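Local coordinates for particle-associated lyase (Acinetobacter bacteriophage AP22, PDB 4Y9V), which degrades the capsular polysaccharide of Acinetobacter baumannii as the trimeric tailspike of the phage particle, at the interface of chains A and B. Coordinates in Å, arbitrary orientation; residue numbers count along the deposited sequence, not the author numbering. Chains: chain A/B, Particle-associated lyase.

Contact 1: the interface of chains A and B. Residues chain A 560-564, 566-569, 617; chain B 589-593.
Backbone pairing carries this contact between the C-terminal Ig-like domains (about 523-619) of two tailspike chains. Strand 555-561 of chain A runs parallel to strand 586-594 of chain B, bridged at A:Gly561 and B:Asn590: the amide N of B:Asn590 bonds to A:Val560 O at 3.0 Å in the carbonyl plane, and the N of A:Asn562 meets B:Asn590 O nearly along its C=O axis. Further along, B:Ser591 O accepts from both A:Trp569 N, which lies on a lone pair at 2.9 Å, and A:Asn562 ND2, which comes from above the carbonyl plane. With CG anti to the backbone N (chi1 -161°), A:Asn562 turns that ND2 also to A:Ala567 O at 2.8 Å, which fixes the amide rotation, and its CB lies over one indole face of A:Trp569, toward the rim. Apolar contacts flank the strands. The six-membered ring of A:Trp569 crosses B:Val589 obliquely, A:Trp569 CZ3 lying 3.9 Å from B:Val589 CB, and A:Val560 CG1 runs alongside B:Val589 CG1. Water 1 joins A:Tyr617 OH, A:Asn562 O and B:Asn590 ND2; water 2 links B:Val593 N to the carbonyls of A:Leu563 and A:Ser566. The site thus splices one subunit's strand onto its neighbour's, fastening the C-terminal domains of the trimer.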
loop_
_atom_site.group_PDB
_atom_site.type_symbol
_atom_site.label_atom_id
_atom_site.label_comp_id
_atom_site.label_asym_id
_atom_site.label_seq_id
_atom_site.Cartn_x
_atom_site.Cartn_y
_atom_site.Cartn_z
ATOM N N VAL A 560 41.574 2.080 18.327
ATOM C CA VAL A 560 42.281 0.977 18.991
ATOM C C VAL A 560 41.592 0.682 20.315
ATOM O O VAL A 560 41.135 1.594 21.025
ATOM C CB VAL A 560 43.773 1.345 19.135
ATOM C CG1 VAL A 560 44.045 2.552 19.977
ATOM C CG2 VAL A 560 44.585 0.160 19.625
ATOM N N GLY A 561 41.525 -0.592 20.689
ATOM C CA GLY A 561 40.882 -0.934 21.927
ATOM C C GLY A 561 41.197 -2.320 22.409
ATOM O O GLY A 561 41.810 -3.155 21.737
ATOM N N ASN A 562 40.731 -2.577 23.630
ATOM C CA ASN A 562 40.972 -3.826 24.330
ATOM C C ASN A 562 40.126 -4.959 23.760
ATOM O O ASN A 562 39.099 -4.753 23.099
ATOM C CB ASN A 562 40.658 -3.577 25.797
ATOM C CG ASN A 562 41.256 -4.572 26.762
ATOM O OD1 ASN A 562 42.022 -5.469 26.404
ATOM N ND2 ASN A 562 40.938 -4.327 28.022
ATOM N N LEU A 563 40.577 -6.180 24.040
ATOM C CA LEU A 563 39.860 -7.394 23.730
ATOM C C LEU A 563 38.686 -7.632 24.688
ATOM O O LEU A 563 38.813 -7.363 25.900
ATOM C CB LEU A 563 40.790 -8.620 23.893
ATOM C CG LEU A 563 42.048 -8.630 23.029
ATOM C CD1 LEU A 563 42.889 -9.827 23.424
ATOM C CD2 LEU A 563 41.731 -8.613 21.547
ATOM N N VAL A 564 37.607 -8.224 24.207
ATOM C CA VAL A 564 36.561 -8.672 25.112
ATOM C C VAL A 564 37.163 -9.650 26.094
ATOM O O VAL A 564 38.061 -10.464 25.765
ATOM C CB VAL A 564 35.379 -9.296 24.322
ATOM C CG1 VAL A 564 35.716 -10.605 23.632
ATOM C CG2 VAL A 564 34.165 -9.459 25.234
ATOM N N SER A 566 38.960 -8.969 28.762
ATOM C CA SER A 566 40.085 -8.397 29.451
ATOM C C SER A 566 39.668 -7.201 30.278
ATOM O O SER A 566 38.759 -6.437 29.919
ATOM C CB SER A 566 41.161 -7.979 28.439
ATOM O OG SER A 566 41.807 -9.109 27.869
ATOM N N ALA A 567 40.337 -6.990 31.381
ATOM C CA ALA A 567 40.069 -5.893 32.298
ATOM C C ALA A 567 40.445 -4.563 31.632
ATOM O O ALA A 567 41.313 -4.464 30.752
ATOM C CB ALA A 567 40.899 -6.045 33.568
ATOM N N SER A 568 39.817 -3.504 32.123
ATOM C CA SER A 568 40.015 -2.167 31.581
ATOM C C SER A 568 41.505 -1.833 31.467
ATOM O O SER A 568 42.268 -1.943 32.449
ATOM C CB SER A 568 39.379 -1.108 32.473
ATOM O OG SER A 568 37.968 -1.218 32.476
ATOM N N TRP A 569 41.922 -1.325 30.314
ATOM C CA TRP A 569 43.287 -0.856 30.137
ATOM C C TRP A 569 43.607 0.273 31.117
ATOM O O TRP A 569 42.804 1.155 31.402
ATOM C CB TRP A 569 43.495 -0.304 28.730
ATOM C CG TRP A 569 43.727 -1.318 27.662
ATOM C CD1 TRP A 569 43.972 -2.651 27.829
ATOM C CD2 TRP A 569 43.820 -1.066 26.253
ATOM N NE1 TRP A 569 44.183 -3.236 26.619
ATOM C CE2 TRP A 569 44.125 -2.298 25.627
ATOM C CE3 TRP A 569 43.715 0.078 25.450
ATOM C CZ2 TRP A 569 44.309 -2.409 24.260
ATOM C CZ3 TRP A 569 43.902 -0.052 24.095
ATOM C CH2 TRP A 569 44.190 -1.299 23.500
ATOM N N TYR A 617 39.836 -1.249 15.133
ATOM C CA TYR A 617 38.491 -1.107 14.607
ATOM C C TYR A 617 38.522 -0.123 13.461
ATOM O O TYR A 617 39.325 0.819 13.445
ATOM C CB TYR A 617 37.539 -0.606 15.681
ATOM C CG TYR A 617 37.453 -1.501 16.874
ATOM C CD1 TYR A 617 36.596 -2.588 16.870
ATOM C CD2 TYR A 617 38.209 -1.274 18.028
ATOM C CE1 TYR A 617 36.486 -3.433 17.969
ATOM C CE2 TYR A 617 38.091 -2.096 19.134
ATOM C CZ TYR A 617 37.214 -3.166 19.124
ATOM O OH TYR A 617 37.117 -3.929 20.248
ATOM N N VAL B 589 41.460 5.692 23.250
ATOM C CA VAL B 589 41.333 4.251 23.194
ATOM C C VAL B 589 39.995 3.817 23.738
ATOM O O VAL B 589 39.364 4.529 24.528
ATOM C CB VAL B 589 42.448 3.515 24.002
ATOM C CG1 VAL B 589 43.835 3.971 23.548
ATOM C CG2 VAL B 589 42.288 3.737 25.514
ATOM N N ASN B 590 39.568 2.592 23.385
ATOM C CA ASN B 590 38.499 1.937 24.131
ATOM C C ASN B 590 39.140 0.968 25.130
ATOM O O ASN B 590 39.790 -0.008 24.759
ATOM C CB ASN B 590 37.500 1.191 23.246
ATOM C CG ASN B 590 36.365 0.714 24.129
ATOM O OD1 ASN B 590 35.831 1.478 24.930
ATOM N ND2 ASN B 590 36.005 -0.560 23.975
ATOM N N SER B 591 38.980 1.278 26.422
ATOM C CA SER B 591 39.669 0.517 27.456
ATOM C C SER B 591 38.998 -0.793 27.845
ATOM O O SER B 591 39.701 -1.644 28.436
ATOM C CB SER B 591 39.906 1.409 28.694
ATOM O OG SER B 591 38.729 1.663 29.431
ATOM N N LEU B 592 37.729 -0.979 27.540
ATOM C CA LEU B 592 36.989 -2.187 27.931
ATOM C C LEU B 592 35.852 -2.308 26.914
ATOM O O LEU B 592 35.243 -1.294 26.583
ATOM C CB LEU B 592 36.408 -2.071 29.343
ATOM C CG LEU B 592 35.575 -3.287 29.768
ATOM C CD1 LEU B 592 35.856 -3.629 31.222
ATOM C CD2 LEU B 592 34.105 -3.028 29.525
ATOM N N VAL B 593 35.569 -3.550 26.507
ATOM C CA VAL B 593 34.406 -3.829 25.681
ATOM C C VAL B 593 33.698 -5.073 26.229
ATOM O O VAL B 593 34.358 -6.040 26.610
ATOM C CB VAL B 593 34.751 -3.990 24.189
ATOM C CG1 VAL B 593 35.629 -5.207 23.900
ATOM C CG2 VAL B 593 33.493 -3.997 23.342
HETATM O O HOH W 1 37.638 -2.409 22.553
HETATM O O HOH W 2 37.689 -5.373 27.438
#

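Contact 2: the interface of chains A and B. Residues chain A 102, 214-215, 241; chain B 95, 97, 210, 212, 236.
A:Thr102 holds CG2 anti to its backbone N and OG1 beside that N (chi1 -63°), so the methyl faces B:Asn210 while the hydroxyl meets the aliphatic tail of B:Lys212. The lysine chain bends at chi3 (69°) and approaches tip to tip, its CD 3.5 Å from A:Thr102 OG1. B:Asn210 has CG anti to the backbone N, which carries its amide obliquely across the threonine, with ND2 3.7 Å from A:Thr102 CG2. A:Tyr215 is likewise anti; A:Thr102 CA of its own chain lies over one face of the ring, toward the rim, and the ring tip points towards the B:Asn210 amide, the planes 39° apart. Within this patch no N or O lies close enough to bond directly across, and waters carry the polar links. Water 3 joins A:Thr102 N, at 2.8 Å, to the carboxylate OE1 of B:Glu97. Water 4 lies 2.8 Å from A:Thr102 OG1 and also meets B:Asn210 O. Water 5, in plane at the tyrosine edge, sits 2.7 Å from A:Tyr215 OH and is shared with B:Asn210 ND2. Within chain B, the backbone N of B:Asn210 meets B:Asp95 OD1 from above the carboxylate plane, at 2.9 Å, steadying that residue. The patch gives the trimer a hydrated seam in which waters join side-chain and main-chain groups of neighbouring subunits.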
loop_
_atom_site.group_PDB
_atom_site.type_symbol
_atom_site.label_atom_id
_atom_site.label_comp_id
_atom_site.label_asym_id
_atom_site.label_seq_id
_atom_site.Cartn_x
_atom_site.Cartn_y
_atom_site.Cartn_z
ATOM N N THR A 102 -26.604 -14.560 -19.081
ATOM C CA THR A 102 -25.347 -15.275 -19.234
ATOM C C THR A 102 -25.429 -16.172 -20.466
ATOM O O THR A 102 -26.472 -16.804 -20.712
ATOM C CB THR A 102 -25.072 -16.092 -17.965
ATOM O OG1 THR A 102 -24.923 -15.147 -16.888
ATOM C CG2 THR A 102 -23.800 -16.933 -18.087
ATOM N N ASN A 214 -24.501 -5.293 -17.852
ATOM C CA ASN A 214 -24.224 -6.214 -16.773
ATOM C C ASN A 214 -23.167 -7.245 -17.170
ATOM O O ASN A 214 -22.340 -7.680 -16.349
ATOM C CB ASN A 214 -25.493 -6.924 -16.305
ATOM C CG ASN A 214 -26.133 -7.772 -17.372
ATOM O OD1 ASN A 214 -26.159 -7.410 -18.542
ATOM N ND2 ASN A 214 -26.648 -8.946 -17.020
ATOM N N TYR A 215 -23.215 -7.669 -18.423
ATOM C CA TYR A 215 -22.495 -8.823 -18.955
ATOM C C TYR A 215 -22.388 -8.588 -20.448
ATOM O O TYR A 215 -23.417 -8.344 -21.091
ATOM C CB TYR A 215 -23.322 -10.067 -18.684
ATOM C CG TYR A 215 -22.836 -11.375 -19.251
ATOM C CD1 TYR A 215 -23.152 -11.776 -20.533
ATOM C CD2 TYR A 215 -22.076 -12.233 -18.464
ATOM C CE1 TYR A 215 -22.707 -12.978 -21.042
ATOM C CE2 TYR A 215 -21.650 -13.449 -18.949
ATOM C CZ TYR A 215 -21.968 -13.834 -20.242
ATOM O OH TYR A 215 -21.651 -15.069 -20.761
ATOM N N TYR A 241 -19.339 -6.901 -16.297
ATOM C CA TYR A 241 -18.457 -7.967 -16.717
ATOM C C TYR A 241 -18.288 -7.969 -18.237
ATOM O O TYR A 241 -19.288 -7.961 -18.960
ATOM C CB TYR A 241 -19.007 -9.320 -16.275
ATOM C CG TYR A 241 -18.131 -10.456 -16.763
ATOM C CD1 TYR A 241 -16.919 -10.718 -16.147
ATOM C CD2 TYR A 241 -18.453 -11.232 -17.858
ATOM C CE1 TYR A 241 -16.086 -11.742 -16.612
ATOM C CE2 TYR A 241 -17.660 -12.242 -18.335
ATOM C CZ TYR A 241 -16.448 -12.503 -17.699
ATOM O OH TYR A 241 -15.615 -13.512 -18.127
ATOM N N ASP B 95 -24.620 -23.060 -15.609
ATOM C CA ASP B 95 -24.780 -21.646 -15.361
ATOM C C ASP B 95 -26.189 -21.342 -14.869
ATOM O O ASP B 95 -27.158 -21.892 -15.381
ATOM C CB ASP B 95 -24.500 -20.825 -16.608
ATOM C CG ASP B 95 -23.115 -21.009 -17.163
ATOM O OD1 ASP B 95 -22.200 -21.447 -16.457
ATOM O OD2 ASP B 95 -22.956 -20.633 -18.385
ATOM N N GLU B 97 -28.488 -17.890 -12.807
ATOM C CA GLU B 97 -28.510 -16.559 -12.216
ATOM C C GLU B 97 -29.791 -16.343 -11.416
ATOM O O GLU B 97 -30.886 -16.517 -11.970
ATOM C CB GLU B 97 -28.396 -15.490 -13.298
ATOM C CG GLU B 97 -28.476 -14.069 -12.745
ATOM C CD GLU B 97 -28.225 -12.949 -13.722
ATOM O OE1 GLU B 97 -28.088 -13.223 -14.940
ATOM O OE2 GLU B 97 -28.148 -11.769 -13.265
ATOM N N ASN B 210 -20.696 -20.549 -14.197
ATOM C CA ASN B 210 -21.005 -19.145 -13.975
ATOM C C ASN B 210 -22.341 -19.038 -13.201
ATOM O O ASN B 210 -23.420 -18.991 -13.801
ATOM C CB ASN B 210 -21.035 -18.357 -15.290
ATOM C CG ASN B 210 -21.031 -16.857 -15.041
ATOM O OD1 ASN B 210 -21.175 -16.422 -13.924
ATOM N ND2 ASN B 210 -20.862 -16.059 -16.090
ATOM N N LYS B 212 -24.495 -16.909 -10.616
ATOM C CA LYS B 212 -24.627 -15.476 -10.310
ATOM C C LYS B 212 -25.806 -15.217 -9.408
ATOM O O LYS B 212 -26.838 -15.905 -9.458
ATOM C CB LYS B 212 -24.828 -14.661 -11.629
ATOM C CG LYS B 212 -23.643 -14.850 -12.566
ATOM C CD LYS B 212 -23.825 -13.936 -13.752
ATOM C CE LYS B 212 -23.684 -12.447 -13.423
ATOM N NZ LYS B 212 -23.678 -11.654 -14.727
ATOM N N ASN B 236 -12.924 -15.784 -13.092
ATOM C CA ASN B 236 -13.162 -14.480 -13.686
ATOM C C ASN B 236 -14.485 -13.863 -13.231
ATOM O O ASN B 236 -15.349 -13.542 -14.049
ATOM C CB ASN B 236 -13.142 -14.532 -15.237
ATOM C CG ASN B 236 -11.864 -15.073 -15.779
ATOM O OD1 ASN B 236 -10.832 -14.854 -15.229
ATOM N ND2 ASN B 236 -11.897 -15.879 -16.822
HETATM O O HOH W 3 -28.384 -15.080 -16.938
HETATM O O HOH W 4 -25.269 -16.985 -14.844
HETATM O O HOH W 5 -20.321 -16.699 -19.025
#

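Contact 3: the interface of chains A and B. Residues chain A 264, 291-293, 322; chain B 237-238, 259-261, 289, 291.
This is a homotypic side-by-side interface between the pectin lyase-like regions of two tailspike subunits, largely apolar, and it joins neighbouring parallel beta-helices in the trimer. The same phenylalanine serves both chains in different roles. A:Phe291 and B:Phe291 share one rotamer, CG anti to the carbonyl carbon (chi1 -70°), yet they meet unequally: the rings pack edge to face with planes 76° apart and centroids 5.5 Å apart, and A:Phe291 CB sits over the centre of the B:Phe291 face, 3.9 Å from its centroid. The CE2 rim of B:Phe291 also lies over the backbone at A:Gly292, CA to CE2 being 3.7 Å.

A:Ile264 makes a further apolar contact. Its CG1 branch is anti to the backbone N (chi1 -165°) and carries CD1 to within 3.6 Å of B:Phe260 CA, while CG2, in the crowded position between backbone N and carbonyl carbon, rests against the backbone joining B:Phe237 to B:Glu238. On chain B, CB of B:Phe260 covers the centre of the B:Phe237 ring, consistent with stacking of successive coils of the beta-helix. Between these apolar groups, B:Asn261 ND2 makes a weak, bent hydrogen bond to A:Phe291 O at 3.2 Å and also meets water 6. That water lies 3.0 Å from the backbone N of A:Ile264 and 2.7 Å from OE1 of the extended B:Glu238, so it ties a main-chain amide of one subunit to a carboxylate of the other.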
loop_
_atom_site.group_PDB
_atom_site.type_symbol
_atom_site.label_atom_id
_atom_site.label_comp_id
_atom_site.label_asym_id
_atom_site.label_seq_id
_atom_site.Cartn_x
_atom_site.Cartn_y
_atom_site.Cartn_z
ATOM N N ILE A 264 -13.736 -6.604 -12.771
ATOM C CA ILE A 264 -13.060 -7.842 -13.186
ATOM C C ILE A 264 -13.694 -8.309 -14.483
ATOM O O ILE A 264 -14.908 -8.117 -14.783
ATOM C CB ILE A 264 -13.105 -8.875 -12.059
ATOM C CG1 ILE A 264 -12.123 -10.019 -12.292
ATOM C CG2 ILE A 264 -14.503 -9.365 -11.801
ATOM C CD1 ILE A 264 -11.829 -10.854 -11.060
ATOM N N PHE A 291 -9.062 -2.526 -9.597
ATOM C CA PHE A 291 -8.958 -3.157 -8.284
ATOM C C PHE A 291 -9.247 -4.650 -8.444
ATOM O O PHE A 291 -10.345 -5.132 -8.153
ATOM C CB PHE A 291 -9.873 -2.495 -7.274
ATOM C CG PHE A 291 -9.518 -1.108 -6.817
ATOM C CD1 PHE A 291 -8.586 -0.924 -5.810
ATOM C CD2 PHE A 291 -10.029 0.061 -7.357
ATOM C CE1 PHE A 291 -8.231 0.266 -5.359
ATOM C CE2 PHE A 291 -9.668 1.293 -6.867
ATOM C CZ PHE A 291 -8.710 1.398 -5.872
ATOM N N GLY A 292 -8.254 -5.373 -8.863
ATOM C CA GLY A 292 -8.221 -6.779 -8.899
ATOM C C GLY A 292 -8.649 -7.391 -10.230
ATOM O O GLY A 292 -9.673 -7.034 -10.805
ATOM N N GLY A 293 -7.873 -8.342 -10.697
ATOM C CA GLY A 293 -8.199 -9.031 -11.907
ATOM C C GLY A 293 -7.014 -9.765 -12.507
ATOM O O GLY A 293 -5.974 -9.939 -11.855
ATOM N N GLY A 322 -3.645 -5.649 -7.371
ATOM C CA GLY A 322 -4.094 -7.018 -7.253
ATOM C C GLY A 322 -4.342 -7.712 -8.577
ATOM O O GLY A 322 -5.199 -8.601 -8.675
ATOM N N PHE B 237 -14.658 -13.692 -11.900
ATOM C CA PHE B 237 -15.952 -13.237 -11.412
ATOM C C PHE B 237 -15.806 -12.363 -10.169
ATOM O O PHE B 237 -14.834 -12.415 -9.444
ATOM C CB PHE B 237 -16.894 -14.409 -11.088
ATOM C CG PHE B 237 -16.436 -15.311 -9.957
ATOM C CD1 PHE B 237 -15.564 -16.377 -10.193
ATOM C CD2 PHE B 237 -16.852 -15.075 -8.657
ATOM C CE1 PHE B 237 -15.137 -17.192 -9.151
ATOM C CE2 PHE B 237 -16.434 -15.915 -7.624
ATOM C CZ PHE B 237 -15.575 -16.959 -7.874
ATOM N N GLU B 238 -16.863 -11.571 -9.981
ATOM C CA GLU B 238 -17.061 -10.830 -8.739
ATOM C C GLU B 238 -18.361 -11.333 -8.164
ATOM O O GLU B 238 -19.373 -11.429 -8.866
ATOM C CB GLU B 238 -17.111 -9.334 -8.966
ATOM C CG GLU B 238 -17.399 -8.512 -7.749
ATOM C CD GLU B 238 -17.218 -7.038 -7.849
ATOM O OE1 GLU B 238 -17.178 -6.506 -9.000
ATOM O OE2 GLU B 238 -17.056 -6.525 -6.718
ATOM N N ASN B 259 -9.056 -16.286 -10.269
ATOM C CA ASN B 259 -9.300 -14.878 -10.700
ATOM C C ASN B 259 -10.683 -14.399 -10.260
ATOM O O ASN B 259 -11.644 -14.386 -11.022
ATOM C CB ASN B 259 -9.123 -14.683 -12.192
ATOM C CG ASN B 259 -7.848 -15.306 -12.718
ATOM O OD1 ASN B 259 -8.003 -16.027 -13.735
ATOM N ND2 ASN B 259 -6.757 -15.061 -12.174
ATOM N N PHE B 260 -10.760 -13.941 -9.007
ATOM C CA PHE B 260 -12.055 -13.460 -8.544
ATOM C C PHE B 260 -11.865 -12.398 -7.473
ATOM O O PHE B 260 -10.850 -12.330 -6.792
ATOM C CB PHE B 260 -12.973 -14.590 -8.077
ATOM C CG PHE B 260 -12.457 -15.353 -6.875
ATOM C CD1 PHE B 260 -11.559 -16.402 -7.058
ATOM C CD2 PHE B 260 -12.848 -15.010 -5.594
ATOM C CE1 PHE B 260 -11.088 -17.105 -5.971
ATOM C CE2 PHE B 260 -12.364 -15.717 -4.503
ATOM C CZ PHE B 260 -11.502 -16.772 -4.701
ATOM N N ASN B 261 -12.919 -11.589 -7.335
ATOM C CA ASN B 261 -13.052 -10.577 -6.299
ATOM C C ASN B 261 -14.262 -10.953 -5.424
ATOM O O ASN B 261 -15.344 -11.262 -5.949
ATOM C CB ASN B 261 -13.263 -9.210 -6.895
ATOM C CG ASN B 261 -12.031 -8.647 -7.582
ATOM O OD1 ASN B 261 -10.902 -9.098 -7.415
ATOM N ND2 ASN B 261 -12.271 -7.653 -8.430
ATOM N N ASN B 289 -8.981 -11.339 -4.758
ATOM C CA ASN B 289 -8.947 -10.167 -3.959
ATOM C C ASN B 289 -10.244 -10.025 -3.149
ATOM O O ASN B 289 -11.320 -10.490 -3.566
ATOM C CB ASN B 289 -8.776 -8.941 -4.819
ATOM C CG ASN B 289 -7.607 -9.077 -5.779
ATOM O OD1 ASN B 289 -7.838 -9.305 -7.010
ATOM N ND2 ASN B 289 -6.446 -8.907 -5.320
ATOM N N PHE B 291 -11.600 -6.615 -1.508
ATOM C CA PHE B 291 -11.409 -5.173 -1.385
ATOM C C PHE B 291 -12.525 -4.614 -0.502
ATOM O O PHE B 291 -13.509 -4.046 -0.984
ATOM C CB PHE B 291 -11.351 -4.500 -2.741
ATOM C CG PHE B 291 -10.138 -4.753 -3.592
ATOM C CD1 PHE B 291 -8.981 -4.020 -3.391
ATOM C CD2 PHE B 291 -10.050 -5.719 -4.581
ATOM C CE1 PHE B 291 -7.883 -4.190 -4.105
ATOM C CE2 PHE B 291 -8.910 -5.873 -5.332
ATOM C CZ PHE B 291 -7.782 -5.118 -5.055
HETATM O O HOH W 6 -14.602 -6.413 -9.956
#

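Contact 4: the interface of chains A and B. Residues chain A 570-571, 574, 585-587; chain B 587, 589, 603.
Within the Ig-like tailspike domain, the start of strand 586-594 in both chains, with A:Thr585 just before it in chain A, comes together here with strand 597-604 of chain B. Two threonine hydroxyls make the direct polar link: OG1 of A:Thr585 and OG1 of B:Thr587 are hydrogen bonded at 2.9 Å, with the donor left undecided by the geometry. A:Thr585 places OG1 between its backbone N and carbonyl carbon (chi1 73°), whereas B:Thr587 has OG1 beside its N and anti to its carbonyl carbon (chi1 -63°), so the side chains cross obliquely. Water 7 extends the link, sitting 2.7 Å from B:Thr587 OG1 and equally near A:Thr587 OG1; the same residue of the two copies is thereby joined through one water. The methyl CG2 of B:Thr587, anti to its backbone N, turns towards A:Pro586 and lies 3.3 Å from the carbonyl O. Beside this pair B:Leu603, with CG anti to its carbonyl carbon (chi1 -62°), sends CD1 to A:Pro586 CD at 3.9 Å, crossing the proline at about a right angle. The same methyl reaches the A:Phe574 ring, B:Leu603 CD1 lying 4.1 Å from A:Phe574 CD2. The patch joins a small polar link to an apolar contact and holds neighbouring C-terminal domains together.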
loop_
_atom_site.group_PDB
_atom_site.type_symbol
_atom_site.label_atom_id
_atom_site.label_comp_id
_atom_site.label_asym_id
_atom_site.label_seq_id
_atom_site.Cartn_x
_atom_site.Cartn_y
_atom_site.Cartn_z
ATOM N N ASP A 570 44.870 0.222 31.558
ATOM C CA ASP A 570 45.530 1.352 32.193
ATOM C C ASP A 570 46.899 1.513 31.510
ATOM O O ASP A 570 47.197 0.824 30.524
ATOM C CB ASP A 570 45.562 1.202 33.701
ATOM C CG ASP A 570 46.314 -0.031 34.150
ATOM O OD1 ASP A 570 47.239 -0.427 33.465
ATOM O OD2 ASP A 570 45.918 -0.658 35.153
ATOM N N ALA A 571 47.749 2.393 32.034
ATOM C CA ALA A 571 49.059 2.631 31.419
ATOM C C ALA A 571 49.984 1.426 31.488
ATOM O O ALA A 571 50.982 1.422 30.771
ATOM C CB ALA A 571 49.688 3.873 32.018
ATOM N N PHE A 574 50.649 -1.058 27.926
ATOM C CA PHE A 574 51.655 -0.793 26.924
ATOM C C PHE A 574 53.000 -0.317 27.497
ATOM O O PHE A 574 53.886 0.024 26.722
ATOM C CB PHE A 574 51.168 0.234 25.884
ATOM C CG PHE A 574 50.054 -0.326 25.000
ATOM C CD1 PHE A 574 50.278 -1.392 24.159
ATOM C CD2 PHE A 574 48.781 0.246 25.016
ATOM C CE1 PHE A 574 49.286 -1.893 23.332
ATOM C CE2 PHE A 574 47.779 -0.274 24.211
ATOM C CZ PHE A 574 48.025 -1.314 23.361
ATOM N N THR A 585 52.228 4.813 23.811
ATOM C CA THR A 585 50.783 4.805 23.533
ATOM C C THR A 585 50.583 4.369 22.085
ATOM O O THR A 585 51.481 4.517 21.239
ATOM C CB THR A 585 50.059 6.117 23.789
ATOM O OG1 THR A 585 50.479 6.943 22.731
ATOM C CG2 THR A 585 50.418 6.785 25.100
ATOM N N PRO A 586 49.406 3.807 21.779
ATOM C CA PRO A 586 49.131 3.327 20.422
ATOM C C PRO A 586 48.382 4.360 19.589
ATOM O O PRO A 586 47.165 4.510 19.716
ATOM C CB PRO A 586 48.222 2.135 20.719
ATOM C CG PRO A 586 47.445 2.535 21.931
ATOM C CD PRO A 586 48.423 3.306 22.746
ATOM N N THR A 587 49.059 5.122 18.707
ATOM C CA THR A 587 48.326 6.100 17.898
ATOM C C THR A 587 47.624 5.389 16.745
ATOM O O THR A 587 48.297 4.785 15.899
ATOM C CB THR A 587 49.293 7.155 17.338
ATOM O OG1 THR A 587 49.892 7.897 18.406
ATOM C CG2 THR A 587 48.543 8.132 16.420
ATOM N N THR B 587 46.031 10.183 23.674
ATOM C CA THR B 587 45.750 9.083 22.746
ATOM C C THR B 587 44.412 8.441 23.103
ATOM O O THR B 587 44.267 7.908 24.211
ATOM C CB THR B 587 46.863 8.027 22.824
ATOM O OG1 THR B 587 48.111 8.589 22.402
ATOM C CG2 THR B 587 46.530 6.833 21.918
ATOM N N VAL B 589 41.460 5.692 23.250
ATOM C CA VAL B 589 41.333 4.251 23.194
ATOM C C VAL B 589 39.995 3.817 23.738
ATOM O O VAL B 589 39.364 4.529 24.528
ATOM C CB VAL B 589 42.448 3.515 24.002
ATOM C CG1 VAL B 589 43.835 3.971 23.548
ATOM C CG2 VAL B 589 42.288 3.737 25.514
ATOM N N LEU B 603 45.054 7.533 26.938
ATOM C CA LEU B 603 46.382 7.132 27.422
ATOM C C LEU B 603 47.327 8.321 27.166
ATOM O O LEU B 603 47.431 8.804 26.031
ATOM C CB LEU B 603 46.883 5.892 26.734
ATOM C CG LEU B 603 46.034 4.628 26.941
ATOM C CD1 LEU B 603 46.582 3.477 26.152
ATOM C CD2 LEU B 603 45.931 4.243 28.390
HETATM O O HOH W 7 48.043 9.325 19.790
#

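Contacts 1 and 4 form one continuous C-terminal zone: they share B:Val589, both use strand 586-594 of chain B, and lie about 10 Å apart, all distances here being between C-alpha centres. Contacts 2 and 3 make a second zone, about 14 Å apart, and lie about 75 and 61 Å from contact 1; contact 4 is about 83 Å from contact 2 and 69 Å from contact 3. Neighbouring subunits are therefore held at widely separated levels along the elongated spike, by backbone pairing together with side-chain contacts between the C-terminal domains and by waters and side-chain packing at the other zone. Repeated around the three chains, this spacing may help keep them aligned along their length.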